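Local coordinates for proteasome assembly chaperone family protein (Thermoplasma acidophilum, PDB 3GAA) that is of unknown function but belongs to the PAC2 family of proteasome assembly chaperones and so may assist proteasome assembly, at the interface of chains A and B. Sequence-based numbering; all coordinates share one arbitrary frame. Chains: chain A/B, uncharacterized protein Ta1441.

The interface of chains A and B. Residues chain A 60-62, 105, 109; chain B 4-5.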
ATOM      1  N   ILE A  60      21.083  11.202   3.220  1.00 45.92           N
ATOM      2  CA  ILE A  60      19.964  12.137   3.398  1.00 47.39           C
ATOM      3  C   ILE A  60      19.118  11.618   4.541  1.00 47.71           C
ATOM      4  O   ILE A  60      18.837  10.401   4.595  1.00 46.78           O
ATOM      5  CB  ILE A  60      19.037  12.036   2.140  1.00 48.05           C
ATOM      6  CG1 ILE A  60      19.493  12.922   1.033  1.00 49.89           C
ATOM      7  CG2 ILE A  60      17.558  12.369   2.380  1.00 47.29           C
ATOM      8  CD1 ILE A  60      18.448  12.733  -0.094  1.00 51.58           C
ATOM      9  N   SER A  61      18.643  12.518   5.401  1.00 48.26           N
ATOM     10  CA  SER A  61      17.780  12.098   6.513  1.00 49.24           C
ATOM     11  C   SER A  61      17.267  13.247   7.351  1.00 49.44           C
ATOM     12  O   SER A  61      17.975  14.191   7.644  1.00 49.71           O
ATOM     13  CB  SER A  61      18.519  11.130   7.463  1.00 49.40           C
ATOM     14  OG  SER A  61      17.798  10.925   8.674  1.00 51.66           O
ATOM     15  N   GLN A  62      16.047  13.120   7.809  1.00 49.90           N
ATOM     16  CA  GLN A  62      15.498  14.088   8.706  1.00 50.75           C
ATOM     17  C   GLN A  62      16.257  14.210  10.021  1.00 50.77           C
ATOM     18  O   GLN A  62      16.136  15.202  10.741  1.00 50.75           O
ATOM     19  CB  GLN A  62      14.126  13.629   8.991  1.00 51.38           C
ATOM     20  CG  GLN A  62      13.389  14.457   9.959  1.00 54.70           C
ATOM     21  CD  GLN A  62      12.233  13.669  10.473  1.00 59.84           C
ATOM     22  OE1 GLN A  62      12.061  12.473  10.099  1.00 61.34           O
ATOM     23  NE2 GLN A  62      11.443  14.289  11.364  1.00 62.09           N
ATOM     24  N   GLU A 105      18.524   4.568  13.475  1.00 42.72           N
ATOM     25  CA  GLU A 105      18.105   4.810  12.111  1.00 44.25           C
ATOM     26  C   GLU A 105      19.261   5.281  11.218  1.00 42.88           C
ATOM     27  O   GLU A 105      19.453   4.649  10.159  1.00 42.54           O
ATOM     28  CB  GLU A 105      16.750   5.582  11.977  1.00 46.03           C
ATOM     29  CG  GLU A 105      16.704   7.111  12.128  1.00 53.51           C
ATOM     30  CD  GLU A 105      15.575   7.792  11.210  1.00 63.91           C
ATOM     31  OE1 GLU A 105      15.605   7.634   9.927  1.00 69.75           O
ATOM     32  OE2 GLU A 105      14.680   8.500  11.774  1.00 67.97           O
ATOM     33  N   THR A 109      20.423   3.027   7.879  1.00 38.16           N
ATOM     34  CA  THR A 109      20.456   3.515   6.533  1.00 38.01           C
ATOM     35  C   THR A 109      21.844   3.285   5.929  1.00 38.29           C
ATOM     36  O   THR A 109      22.005   2.682   4.858  1.00 39.10           O
ATOM     37  CB  THR A 109      20.138   5.019   6.550  1.00 38.85           C
ATOM     38  OG1 THR A 109      18.781   5.210   6.986  1.00 39.50           O
ATOM     39  CG2 THR A 109      20.345   5.664   5.186  1.00 37.54           C
TER
ATOM     40  N   MET B   4      12.165   7.296   3.217  1.00 77.13           N
ATOM     41  CA  MET B   4      12.701   8.601   2.726  1.00 77.49           C
ATOM     42  C   MET B   4      14.017   9.111   3.445  1.00 75.94           C
ATOM     43  O   MET B   4      14.596  10.166   3.060  1.00 75.97           O
ATOM     44  CB  MET B   4      11.564   9.653   2.736  1.00 78.61           C
ATOM     45  CG  MET B   4      10.903   9.919   4.105  1.00 82.02           C
ATOM     46  SD  MET B   4      11.784  11.164   5.148  1.00 92.64           S
ATOM     47  CE  MET B   4      11.105  12.773   4.594  1.00 87.52           C
ATOM     48  N   ILE B   5      14.481   8.370   4.466  1.00 73.59           N
ATOM     49  CA  ILE B   5      15.849   8.506   5.003  1.00 71.67           C
ATOM     50  C   ILE B   5      16.743   7.552   4.194  1.00 70.02           C
ATOM     51  O   ILE B   5      16.696   6.372   4.397  1.00 70.55           O
ATOM     52  CB  ILE B   5      15.872   8.182   6.524  1.00 71.68           C
ATOM     53  CG1 ILE B   5      15.328   9.383   7.358  1.00 73.06           C
ATOM     54  CG2 ILE B   5      17.265   7.827   6.988  1.00 70.59           C
ATOM     55  CD1 ILE B   5      13.781   9.397   7.692  1.00 72.10           C
TER
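B:Ile5, near the N-terminus of chain B, sets its side chain into a groove of chain A between the end of strand 54-60 and helix 103-117. A:Ser61 closes one side; A:Glu105 and A:Thr109, one turn apart on the helix, close the other. The apolar contacts centre on the gamma-methyl of B:Ile5: CG2 lies 3.6 Å from A:Ser61 CB and 4.0 Å from A:Thr109 CB. With CG1 anti to the carbonyl carbon (chi1 -78°), CG2 is turned towards A:Thr109 and CG1 towards the hydroxyl of A:Ser61 and the carboxylate of A:Glu105. CD1 at the end of this longer branch lies 3.4 Å from A:Glu105 OE1.

Polar groups thus border the aliphatic side chain. A:Glu105 reaches across B:Ile5 at about a right angle; its chi1 of 81° and a bend at chi2 bring carboxylate oxygen OE1 against CB and both branches of B:Ile5. A:Thr109 also crosses B:Ile5 nearly perpendicularly; its OG1 makes a weak hydrogen bond to the backbone O of A:Glu105 within the helix, at 3.3 Å.

Backbone polar atoms also touch side-chain carbons where strand 54-60 runs into the following loop. B:Met4 O lies 3.8 Å from A:Ile60 CG2, and A:Gln62 N is 3.8 Å from B:Ile5 CG1. The two-fold twin docks chain A's N-terminal segment on chain B, so this reciprocal exchange of arms probably helps hold the pair together, if the pair also forms in solution.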